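Local coordinates for protein DMATS type aromatic prenyltransferase (Micromonospora olivasterospora, PDB 6ZRY) that probably transfers a dimethylallyl group to carbon 6 of the indole ring of tryptophan, as an aromatic prenyltransferase of the ABBA-barrel fold, at residues D56-P60 / A347-R351; H182-P186 / L214-A219; F242-G248 / R293-L297; R318-V324 / V352-R356. All coordinates share one frame; numbering follows the deposited sequence.

Contact 1: residues D56-P60 / A347-R351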
loop_
_atom_site.group_PDB
_atom_site.type_symbol
_atom_site.label_atom_id
_atom_site.label_comp_id
_atom_site.label_asym_id
_atom_site.label_seq_id
_atom_site.Cartn_x
_atom_site.Cartn_y
_atom_site.Cartn_z
ATOM N N ASP A 56 -3.474 2.816 11.325
ATOM C CA ASP A 56 -4.393 3.590 12.197
ATOM C C ASP A 56 -3.773 3.756 13.591
ATOM O O ASP A 56 -3.983 4.829 14.186
ATOM C CB ASP A 56 -5.771 2.931 12.319
ATOM C CG ASP A 56 -6.653 3.058 11.077
ATOM O OD1 ASP A 56 -6.234 3.693 10.078
ATOM O OD2 ASP A 56 -7.748 2.493 11.097
ATOM N N ASP A 57 -3.068 2.744 14.111
ATOM C CA ASP A 57 -2.493 2.799 15.474
ATOM C C ASP A 57 -1.069 3.373 15.434
ATOM O O ASP A 57 -0.454 3.440 16.490
ATOM C CB ASP A 57 -2.583 1.453 16.199
ATOM C CG ASP A 57 -1.593 0.380 15.778
ATOM O OD1 ASP A 57 -0.957 0.527 14.725
ATOM O OD2 ASP A 57 -1.447 -0.588 16.538
ATOM N N HIS A 58 -0.612 3.822 14.244
ATOM C CA HIS A 58 0.677 4.516 14.004
ATOM C C HIS A 58 1.867 3.549 14.066
ATOM O O HIS A 58 3.023 4.029 14.085
ATOM C CB HIS A 58 0.829 5.703 14.953
ATOM C CG HIS A 58 -0.279 6.683 14.806
ATOM N ND1 HIS A 58 -0.620 7.213 13.584
ATOM C CD2 HIS A 58 -1.139 7.217 15.700
ATOM C CE1 HIS A 58 -1.641 8.042 13.741
ATOM N NE2 HIS A 58 -1.960 8.076 15.013
ATOM N N THR A 59 1.628 2.244 14.047
ATOM C CA THR A 59 2.686 1.271 13.739
ATOM C C THR A 59 3.238 1.666 12.370
ATOM O O THR A 59 2.460 1.830 11.445
ATOM C CB THR A 59 2.188 -0.170 13.750
ATOM O OG1 THR A 59 1.514 -0.475 14.977
ATOM C CG2 THR A 59 3.336 -1.126 13.568
ATOM N N PRO A 60 4.562 1.875 12.183
ATOM C CA PRO A 60 5.068 2.317 10.880
ATOM C C PRO A 60 5.260 1.218 9.826
ATOM O O PRO A 60 5.995 1.410 8.919
ATOM C CB PRO A 60 6.419 2.960 11.263
ATOM C CG PRO A 60 6.886 2.122 12.445
ATOM C CD PRO A 60 5.623 1.789 13.211
ATOM N N ALA A 347 -0.429 -4.766 12.032
ATOM C CA ALA A 347 0.432 -5.236 13.130
ATOM C C ALA A 347 -0.284 -5.108 14.479
ATOM O O ALA A 347 -0.049 -5.943 15.339
ATOM C CB ALA A 347 1.720 -4.453 13.112
ATOM N N GLU A 348 -1.099 -4.081 14.665
ATOM C CA GLU A 348 -1.766 -3.784 15.951
ATOM C C GLU A 348 -0.718 -3.813 17.084
ATOM O O GLU A 348 -1.000 -4.378 18.183
ATOM C CB GLU A 348 -2.882 -4.783 16.234
ATOM C CG GLU A 348 -4.012 -4.762 15.217
ATOM C CD GLU A 348 -5.196 -5.675 15.535
ATOM O OE1 GLU A 348 -6.304 -5.271 15.268
ATOM O OE2 GLU A 348 -4.970 -6.848 15.994
ATOM N N ALA A 349 0.428 -3.195 16.865
ATOM C CA ALA A 349 1.495 -3.119 17.878
ATOM C C ALA A 349 1.054 -2.193 19.027
ATOM O O ALA A 349 1.540 -2.401 20.151
ATOM C CB ALA A 349 2.796 -2.680 17.261
ATOM N N TYR A 350 0.183 -1.226 18.777
ATOM C CA TYR A 350 -0.185 -0.171 19.761
ATOM C C TYR A 350 -1.628 -0.260 20.203
ATOM O O TYR A 350 -1.869 0.066 21.367
ATOM C CB TYR A 350 0.103 1.213 19.190
ATOM C CG TYR A 350 1.566 1.489 19.062
ATOM C CD1 TYR A 350 2.360 1.550 20.193
ATOM C CD2 TYR A 350 2.181 1.618 17.828
ATOM C CE1 TYR A 350 3.718 1.769 20.111
ATOM C CE2 TYR A 350 3.549 1.815 17.719
ATOM C CZ TYR A 350 4.322 1.900 18.867
ATOM O OH TYR A 350 5.655 2.119 18.768
ATOM N N ARG A 351 -2.552 -0.611 19.311
ATOM C CA ARG A 351 -3.996 -0.577 19.605
ATOM C C ARG A 351 -4.709 -1.642 18.785
ATOM O O ARG A 351 -4.317 -1.856 17.595
ATOM C CB ARG A 351 -4.531 0.833 19.317
ATOM C CG ARG A 351 -5.940 1.079 19.816
ATOM C CD ARG A 351 -6.280 2.552 19.853
ATOM N NE ARG A 351 -7.621 2.758 20.414
ATOM C CZ ARG A 351 -8.773 2.723 19.727
ATOM N NH1 ARG A 351 -8.781 2.511 18.413
ATOM N NH2 ARG A 351 -9.917 2.914 20.368
HETATM O O HOH W 1 -1.316 -1.604 13.092
#

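Contact 2: residues H182-P186 / L214-A219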
loop_
_atom_site.group_PDB
_atom_site.type_symbol
_atom_site.label_atom_id
_atom_site.label_comp_id
_atom_site.label_asym_id
_atom_site.label_seq_id
_atom_site.Cartn_x
_atom_site.Cartn_y
_atom_site.Cartn_z
ATOM N N HIS A 182 -9.940 12.464 -18.767
ATOM C CA HIS A 182 -11.133 11.587 -18.971
ATOM C C HIS A 182 -11.424 10.662 -17.778
ATOM O O HIS A 182 -12.426 9.954 -17.882
ATOM C CB HIS A 182 -10.980 10.786 -20.284
ATOM C CG HIS A 182 -10.901 11.695 -21.455
ATOM N ND1 HIS A 182 -11.961 12.472 -21.846
ATOM C CD2 HIS A 182 -9.859 12.009 -22.257
ATOM C CE1 HIS A 182 -11.573 13.242 -22.879
ATOM N NE2 HIS A 182 -10.286 12.962 -23.143
ATOM N N GLY A 183 -10.599 10.679 -16.701
ATOM C CA GLY A 183 -10.684 9.701 -15.590
ATOM C C GLY A 183 -10.906 10.325 -14.217
ATOM O O GLY A 183 -10.969 9.561 -13.259
ATOM N N VAL A 184 -11.033 11.660 -14.097
ATOM C CA VAL A 184 -11.177 12.343 -12.769
ATOM C C VAL A 184 -12.569 12.990 -12.655
ATOM O O VAL A 184 -12.975 13.650 -13.603
ATOM C CB VAL A 184 -10.015 13.339 -12.566
ATOM C CG1 VAL A 184 -10.235 14.257 -11.368
ATOM C CG2 VAL A 184 -8.686 12.597 -12.427
ATOM N N ARG A 185 -13.270 12.803 -11.515
ATOM C CA ARG A 185 -14.666 13.312 -11.308
ATOM C C ARG A 185 -14.706 14.785 -11.714
ATOM O O ARG A 185 -13.801 15.537 -11.381
ATOM C CB ARG A 185 -15.136 13.144 -9.856
ATOM C CG ARG A 185 -15.614 11.744 -9.506
ATOM C CD ARG A 185 -16.118 11.643 -8.073
ATOM N NE ARG A 185 -15.048 11.691 -7.079
ATOM C CZ ARG A 185 -15.228 11.634 -5.756
ATOM N NH1 ARG A 185 -16.445 11.521 -5.244
ATOM N NH2 ARG A 185 -14.183 11.681 -4.947
ATOM N N PRO A 186 -15.731 15.243 -12.465
ATOM C CA PRO A 186 -15.801 16.645 -12.881
ATOM C C PRO A 186 -15.510 17.633 -11.727
ATOM O O PRO A 186 -16.249 17.625 -10.767
ATOM C CB PRO A 186 -17.251 16.793 -13.396
ATOM C CG PRO A 186 -17.638 15.386 -13.854
ATOM C CD PRO A 186 -16.876 14.446 -12.941
ATOM N N LEU A 214 -5.007 7.054 -6.615
ATOM C CA LEU A 214 -5.972 8.176 -6.421
ATOM C C LEU A 214 -6.893 7.807 -5.261
ATOM O O LEU A 214 -7.392 6.688 -5.277
ATOM C CB LEU A 214 -6.815 8.351 -7.676
ATOM C CG LEU A 214 -6.262 9.215 -8.789
ATOM C CD1 LEU A 214 -4.908 8.739 -9.238
ATOM C CD2 LEU A 214 -7.245 9.203 -9.982
ATOM N N THR A 215 -7.116 8.715 -4.339
ATOM C CA THR A 215 -8.087 8.553 -3.249
ATOM C C THR A 215 -9.350 9.283 -3.664
ATOM O O THR A 215 -9.264 10.487 -3.988
ATOM C CB THR A 215 -7.529 9.032 -1.909
ATOM O OG1 THR A 215 -6.328 8.291 -1.637
ATOM C CG2 THR A 215 -8.519 8.872 -0.781
ATOM N N HIS A 216 -10.463 8.572 -3.670
ATOM C CA HIS A 216 -11.787 9.066 -4.088
ATOM C C HIS A 216 -12.608 9.374 -2.837
ATOM O O HIS A 216 -13.259 8.450 -2.324
ATOM C CB HIS A 216 -12.476 8.025 -4.985
ATOM C CG HIS A 216 -11.718 7.689 -6.216
ATOM N ND1 HIS A 216 -11.568 8.588 -7.267
ATOM C CD2 HIS A 216 -11.107 6.553 -6.609
ATOM C CE1 HIS A 216 -10.870 8.029 -8.223
ATOM N NE2 HIS A 216 -10.598 6.781 -7.866
ATOM N N HIS A 217 -12.575 10.599 -2.350
ATOM C CA HIS A 217 -13.255 10.991 -1.089
ATOM C C HIS A 217 -14.775 10.967 -1.284
ATOM O O HIS A 217 -15.235 11.450 -2.320
ATOM C CB HIS A 217 -12.738 12.342 -0.590
ATOM C CG HIS A 217 -11.338 12.259 -0.106
ATOM N ND1 HIS A 217 -11.020 11.782 1.159
ATOM C CD2 HIS A 217 -10.169 12.496 -0.739
ATOM C CE1 HIS A 217 -9.712 11.784 1.306
ATOM N NE2 HIS A 217 -9.158 12.216 0.140
ATOM N N GLU A 218 -15.501 10.385 -0.323
ATOM C CA GLU A 218 -16.992 10.364 -0.273
ATOM C C GLU A 218 -17.527 10.053 -1.671
ATOM O O GLU A 218 -18.203 10.920 -2.273
ATOM C CB GLU A 218 -17.515 11.711 0.233
ATOM C CG GLU A 218 -17.205 11.968 1.698
ATOM C CD GLU A 218 -16.724 13.380 1.968
ATOM O OE1 GLU A 218 -17.361 14.081 2.784
ATOM O OE2 GLU A 218 -15.720 13.777 1.356
ATOM N N ALA A 219 -17.202 8.879 -2.184
ATOM C CA ALA A 219 -17.349 8.557 -3.613
ATOM C C ALA A 219 -18.442 7.514 -3.801
ATOM O O ALA A 219 -18.556 6.552 -2.961
ATOM C CB ALA A 219 -16.031 8.082 -4.189
#

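Contact 3: residues F242-G248 / R293-L297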
loop_
_atom_site.group_PDB
_atom_site.type_symbol
_atom_site.label_atom_id
_atom_site.label_comp_id
_atom_site.label_asym_id
_atom_site.label_seq_id
_atom_site.Cartn_x
_atom_site.Cartn_y
_atom_site.Cartn_z
ATOM N N PHE A 242 -17.202 -6.549 -6.604
ATOM C CA PHE A 242 -16.142 -6.608 -5.578
ATOM C C PHE A 242 -16.479 -5.619 -4.457
ATOM O O PHE A 242 -16.385 -5.968 -3.260
ATOM C CB PHE A 242 -14.790 -6.315 -6.206
ATOM C CG PHE A 242 -13.663 -6.511 -5.257
ATOM C CD1 PHE A 242 -13.132 -7.777 -5.050
ATOM C CD2 PHE A 242 -13.153 -5.445 -4.547
ATOM C CE1 PHE A 242 -12.081 -7.964 -4.174
ATOM C CE2 PHE A 242 -12.111 -5.648 -3.650
ATOM C CZ PHE A 242 -11.580 -6.902 -3.485
ATOM N N CYS A 243 -16.870 -4.412 -4.819
ATOM C CA CYS A 243 -17.143 -3.326 -3.845
ATOM C C CYS A 243 -18.386 -3.667 -3.003
ATOM O O CYS A 243 -18.343 -3.431 -1.769
ATOM C CB CYS A 243 -17.263 -1.980 -4.542
ATOM S SG CYS A 243 -15.671 -1.312 -5.080
ATOM N N VAL A 244 -19.444 -4.222 -3.624
ATOM C CA VAL A 244 -20.696 -4.636 -2.925
ATOM C C VAL A 244 -20.384 -5.686 -1.864
ATOM O O VAL A 244 -20.893 -5.545 -0.757
ATOM C CB VAL A 244 -21.746 -5.160 -3.914
ATOM C CG1 VAL A 244 -22.870 -5.920 -3.211
ATOM C CG2 VAL A 244 -22.285 -4.036 -4.757
ATOM N N VAL A 245 -19.619 -6.726 -2.201
ATOM C CA VAL A 245 -19.279 -7.807 -1.244
ATOM C C VAL A 245 -18.398 -7.208 -0.148
ATOM O O VAL A 245 -18.746 -7.368 1.038
ATOM C CB VAL A 245 -18.629 -9.015 -1.940
ATOM C CG1 VAL A 245 -18.135 -10.043 -0.956
ATOM C CG2 VAL A 245 -19.581 -9.654 -2.941
ATOM N N ALA A 246 -17.309 -6.506 -0.499
ATOM C CA ALA A 246 -16.337 -5.986 0.502
ATOM C C ALA A 246 -17.018 -4.949 1.422
ATOM O O ALA A 246 -16.769 -4.978 2.653
ATOM C CB ALA A 246 -15.115 -5.408 -0.194
ATOM N N GLY A 247 -17.858 -4.078 0.861
ATOM C CA GLY A 247 -18.549 -2.990 1.587
ATOM C C GLY A 247 -19.853 -3.420 2.256
ATOM O O GLY A 247 -20.434 -2.601 2.971
ATOM N N GLY A 248 -20.314 -4.638 2.054
ATOM C CA GLY A 248 -21.556 -5.132 2.698
ATOM C C GLY A 248 -22.841 -4.524 2.117
ATOM O O GLY A 248 -23.873 -4.618 2.780
ATOM N N ARG A 293 -16.139 -11.735 4.663
ATOM C CA ARG A 293 -16.318 -11.083 3.354
ATOM C C ARG A 293 -15.144 -11.412 2.459
ATOM O O ARG A 293 -15.349 -11.700 1.293
ATOM C CB ARG A 293 -16.461 -9.577 3.506
ATOM C CG ARG A 293 -17.690 -9.173 4.280
ATOM C CD ARG A 293 -17.959 -7.714 4.133
ATOM N NE ARG A 293 -19.080 -7.277 4.937
ATOM C CZ ARG A 293 -19.358 -6.000 5.220
ATOM N NH1 ARG A 293 -18.580 -5.015 4.786
ATOM N NH2 ARG A 293 -20.363 -5.718 6.014
ATOM N N VAL A 294 -13.937 -11.319 2.982
ATOM C CA VAL A 294 -12.725 -11.564 2.189
ATOM C C VAL A 294 -12.705 -13.026 1.774
ATOM O O VAL A 294 -12.413 -13.291 0.647
ATOM C CB VAL A 294 -11.459 -11.165 2.956
ATOM C CG1 VAL A 294 -10.211 -11.572 2.187
ATOM C CG2 VAL A 294 -11.455 -9.670 3.259
ATOM N N ALA A 295 -13.046 -13.945 2.678
ATOM C CA ALA A 295 -13.178 -15.379 2.339
ATOM C C ALA A 295 -14.183 -15.581 1.198
ATOM O O ALA A 295 -13.882 -16.377 0.263
ATOM C CB ALA A 295 -13.554 -16.157 3.569
ATOM N N ALA A 296 -15.312 -14.897 1.219
ATOM C CA ALA A 296 -16.322 -14.994 0.127
ATOM C C ALA A 296 -15.690 -14.556 -1.196
ATOM O O ALA A 296 -15.952 -15.188 -2.264
ATOM C CB ALA A 296 -17.547 -14.182 0.472
ATOM N N LEU A 297 -14.891 -13.492 -1.169
ATOM C CA LEU A 297 -14.263 -12.975 -2.393
ATOM C C LEU A 297 -13.233 -13.983 -2.872
ATOM O O LEU A 297 -13.233 -14.277 -4.061
ATOM C CB LEU A 297 -13.657 -11.603 -2.122
ATOM C CG LEU A 297 -14.689 -10.491 -1.963
ATOM C CD1 LEU A 297 -14.076 -9.236 -1.398
ATOM C CD2 LEU A 297 -15.372 -10.192 -3.277
#

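Contact 4: residues R318-V324 / V352-R356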
loop_
_atom_site.group_PDB
_atom_site.type_symbol
_atom_site.label_atom_id
_atom_site.label_comp_id
_atom_site.label_asym_id
_atom_site.label_seq_id
_atom_site.Cartn_x
_atom_site.Cartn_y
_atom_site.Cartn_z
ATOM N N ARG A 318 -5.740 -13.270 18.505
ATOM C CA ARG A 318 -6.910 -12.688 19.204
ATOM C C ARG A 318 -8.191 -13.149 18.512
ATOM O O ARG A 318 -8.173 -13.489 17.328
ATOM C CB ARG A 318 -6.873 -11.172 19.222
ATOM C CG ARG A 318 -7.154 -10.497 17.891
ATOM C CD ARG A 318 -7.562 -9.084 18.233
ATOM N NE ARG A 318 -7.583 -8.155 17.123
ATOM C CZ ARG A 318 -8.630 -7.978 16.317
ATOM N NH1 ARG A 318 -9.705 -8.747 16.437
ATOM N NH2 ARG A 318 -8.581 -7.035 15.378
ATOM N N PRO A 319 -9.320 -13.224 19.242
ATOM C CA PRO A 319 -10.607 -13.510 18.615
ATOM C C PRO A 319 -10.900 -12.415 17.588
ATOM O O PRO A 319 -10.680 -11.276 17.911
ATOM C CB PRO A 319 -11.603 -13.449 19.778
ATOM C CG PRO A 319 -10.753 -13.803 20.992
ATOM C CD PRO A 319 -9.427 -13.100 20.711
ATOM N N LEU A 320 -11.337 -12.773 16.400
ATOM C CA LEU A 320 -11.575 -11.764 15.333
ATOM C C LEU A 320 -12.733 -10.859 15.737
ATOM O O LEU A 320 -12.680 -9.658 15.421
ATOM C CB LEU A 320 -11.827 -12.476 14.015
ATOM C CG LEU A 320 -10.641 -13.257 13.488
ATOM C CD1 LEU A 320 -10.940 -13.796 12.132
ATOM C CD2 LEU A 320 -9.393 -12.392 13.446
ATOM N N ARG A 321 -13.721 -11.392 16.458
ATOM C CA ARG A 321 -14.872 -10.609 16.973
ATOM C C ARG A 321 -14.449 -9.490 17.920
ATOM O O ARG A 321 -15.226 -8.582 18.094
ATOM C CB ARG A 321 -15.835 -11.538 17.717
ATOM C CG ARG A 321 -16.718 -12.327 16.777
ATOM C CD ARG A 321 -17.676 -11.439 15.997
ATOM N NE ARG A 321 -18.695 -12.216 15.295
ATOM C CZ ARG A 321 -19.438 -11.760 14.288
ATOM N NH1 ARG A 321 -19.300 -10.519 13.850
ATOM N NH2 ARG A 321 -20.330 -12.555 13.726
ATOM N N ASP A 322 -13.269 -9.585 18.543
ATOM C CA ASP A 322 -12.855 -8.717 19.672
ATOM C C ASP A 322 -12.287 -7.395 19.167
ATOM O O ASP A 322 -11.906 -6.601 19.989
ATOM C CB ASP A 322 -11.820 -9.413 20.566
ATOM C CG ASP A 322 -12.401 -10.466 21.497
ATOM O OD1 ASP A 322 -13.601 -10.736 21.407
ATOM O OD2 ASP A 322 -11.630 -10.998 22.312
ATOM N N GLY A 323 -12.245 -7.156 17.858
ATOM C CA GLY A 323 -11.807 -5.851 17.333
ATOM C C GLY A 323 -12.108 -5.705 15.867
ATOM O O GLY A 323 -12.716 -6.587 15.295
ATOM N N VAL A 324 -11.665 -4.613 15.301
ATOM C CA VAL A 324 -11.832 -4.266 13.893
ATOM C C VAL A 324 -10.501 -3.666 13.447
ATOM O O VAL A 324 -9.716 -3.249 14.345
ATOM C CB VAL A 324 -13.028 -3.309 13.722
ATOM C CG1 VAL A 324 -12.722 -1.890 14.163
ATOM C CG2 VAL A 324 -13.548 -3.318 12.304
ATOM N N VAL A 352 -5.673 -2.323 19.399
ATOM C CA VAL A 352 -6.712 -3.107 18.678
ATOM C C VAL A 352 -7.941 -2.218 18.670
ATOM O O VAL A 352 -8.426 -1.956 19.731
ATOM C CB VAL A 352 -6.981 -4.453 19.351
ATOM C CG1 VAL A 352 -8.135 -5.204 18.699
ATOM C CG2 VAL A 352 -5.730 -5.306 19.382
ATOM N N SER A 353 -8.384 -1.730 17.515
ATOM C CA SER A 353 -9.595 -0.883 17.434
ATOM C C SER A 353 -10.774 -1.733 17.885
ATOM O O SER A 353 -10.890 -2.891 17.491
ATOM C CB SER A 353 -9.814 -0.334 16.066
ATOM O OG SER A 353 -8.739 0.521 15.704
ATOM N N PRO A 354 -11.664 -1.206 18.726
ATOM C CA PRO A 354 -12.784 -1.995 19.227
ATOM C C PRO A 354 -13.854 -2.283 18.160
ATOM O O PRO A 354 -14.040 -1.507 17.218
ATOM C CB PRO A 354 -13.385 -1.101 20.328
ATOM C CG PRO A 354 -13.024 0.306 19.906
ATOM C CD PRO A 354 -11.653 0.181 19.241
ATOM N N PRO A 355 -14.626 -3.381 18.319
ATOM C CA PRO A 355 -15.750 -3.680 17.434
ATOM C C PRO A 355 -16.732 -2.495 17.405
ATOM O O PRO A 355 -16.780 -1.803 18.374
ATOM C CB PRO A 355 -16.457 -4.909 18.032
ATOM C CG PRO A 355 -15.666 -5.281 19.304
ATOM C CD PRO A 355 -14.495 -4.330 19.434
ATOM N N ARG A 356 -17.494 -2.311 16.314
ATOM C CA ARG A 356 -18.339 -1.093 16.097
ATOM C C ARG A 356 -19.784 -1.487 15.814
ATOM O O ARG A 356 -19.973 -2.355 14.992
ATOM C CB ARG A 356 -17.782 -0.262 14.950
ATOM C CG ARG A 356 -16.454 0.395 15.277
ATOM C CD ARG A 356 -15.962 1.165 14.083
ATOM N NE ARG A 356 -15.860 0.251 12.956
ATOM C CZ ARG A 356 -16.210 0.517 11.705
ATOM N NH1 ARG A 356 -16.710 1.702 11.370
ATOM N NH2 ARG A 356 -16.063 -0.422 10.796
HETATM O O HOH W 2 -7.167 -2.817 15.015
#

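Contact 1: residues D56-P60 / A347-R351
Carboxylate oxygen OD2 of D57 is gripped by two successive backbone N-H groups: Y350 N at 2.8 Å and R351 N at 3.0 Å. OD2 meets R351 N with its anti lone pair, whereas Y350 N approaches 43° out of the carboxylate plane. The other oxygen, OD1, is kept busy by its own loop, accepting from T59 N at 3.2 Å, which closes an Asx turn, and from the T59 hydroxyl OG1 at 2.7 Å, both from the same face. S55 OG bonds to OD1 too, and a water donates to OD1 and accepts from E348 N, a second, indirect link. D57 holds CG between its backbone N and carbonyl carbon (chi1 76°), which turns the carboxylate onto the 347-351 loop. Alongside the polar grip, T59 CG2 packs on A347 CB at 3.7 Å, while T59 OG1 lies 3.6 Å from Y350 CD2. With an alanine here, the N-H groups of Y350 and R351 would probably lose their acceptor and the T59 hydroxyl would be set free to turn. One carboxylate thus shapes the loop before strand 61-68 and clasps the tail that follows strand 341-346.

Contact 2: residues H182-P186 / L214-A219
The polar part is a two-pronged grip: R185 reaches end-on for the carbonyl oxygen of H217. R185 NH2 meets H217 O at 2.8 Å (158° at the hydrogen). R185 NH1 reaches H217 O at 3.2 Å, bent to 138°. That oxygen lies almost exactly in the guanidinium plane, and both nitrogens come to it from the same face of the carbonyl. The R185 chain runs straight to CD and then bends at chi3 (-73°), which brings the guanidinium up to the H217 carbonyl. The grip has a second shell in D193, whose OD1 takes a salt bridge from R185 NH2 and a hydrogen bond from H216 ND1, probably limiting how far the arginine can turn.

The nonpolar contacts are looser. A219 CB lies over one face of the guanidinium, 3.6 Å from R185 NH1, and H216 CB comes to 4.0 Å from R185 NH2. Further back along the strand, V184 CG2 meets L214 CD2 at 4.4 Å, a light touch.

The arrangement ties the connection between helix 174-182 and strand 193-201 to the neighbouring barrel strand 209-220, just before helix 221-228, within the ABBA barrel, where antiparallel strands form the barrel and helices surround it.

Contact 3: residues F242-G248 / R293-L297
The guanidinium of R293 lies with one face against G248, whose CA sits 3.4 Å above its centre, and meets A246 O at its edge. There NH1 donates to A246 O at 2.8 Å, with an angle of 149° at the hydrogen; the nitrogen stands above the carbonyl plane, not on a lone pair. The other flat group, the ring of F242, meets L297 CD1 obliquely at CE1, 3.6 Å away, the two side chains crossing at about a right angle.

R293 reaches this spot with an extended chain that passes the last turn of helix 236-247, its CD 3.2 Å from V245 O. That turn ends in a Schellman motif, G248 having positive phi, and the lack of a side chain matters: a CB on G248 would run into R293 NH2. Helices 236-247 and 287-300 pack here roughly antiparallel, their short segments 150° apart and 9.1 Å between axes, in the outer helical layer of the ABBA barrel. F242 and A246 also touch the barrel strands 273-278 and 327-333.

Farther from the helix end, V245 and L297 meet tip to tip, CG1 to CD2 at 3.6 Å, and A246 CB reaches L297 CD1 at 4.1 Å. The arginine has further partners: NH1 also bonds to Y283 O, and NH2 forms a salt bridge with E289 one turn earlier on its own helix.

Contact 4: residues R318-V324 / V352-R356
V324 and S353 join the loop leading into barrel strand 327-333 to the C-terminal end of the modelled chain, at the surface of the fold. V324 N donates to S353 O at 2.9 Å (154° at the hydrogen), and a water bridges the other pair, donating to V324 O at 2.7 Å and accepting from S353 N. V324 CG1 lies 3.3 Å from P354 O and 4.0 Å from R356 NE, a buried nitrogen with no polar partner. G323 lets the two backbones come close, since a CB there would strike V352 CG1 and S353 O.

V352 CG1 sits over one face of the R318 guanidinium, 3.4 Å from R318 NE. R318 CG lies between its backbone N and carbonyl carbon (chi1 72°), the chain then extending toward V352. Its rotation is fixed at the edge: R318 NH1 donates to P319 O at 3.1 Å and to L320 O at 3.3 Å, while NH2 makes salt bridges to D287 and E348. With a leucine here, D287 and E348 would probably lose their positive mate. Between these two segments the link is therefore one direct backbone bond, a water and apolar cover over an arginine whose charge is spent on other partners.

How the contacts relate
From the N terminus, the loop before strand 61-68 opens contact 1, which closes only near the C terminus, after strand 341-346, and so encloses most of the chain. Nested inside it, contact 2 closes a short loop through strand 193-201, and contact 3 follows in series. Contact 4 opens at 318-324, before contact 1 has closed, and closes after it, so these two cross. They are also the only pair that touch, through E348 and R318. Together they pin successive stretches of the C-terminal tail to loops entering the first and a late barrel strand, while contact 2 ties a loop to a barrel strand and contact 3 joins two outer helices to each other.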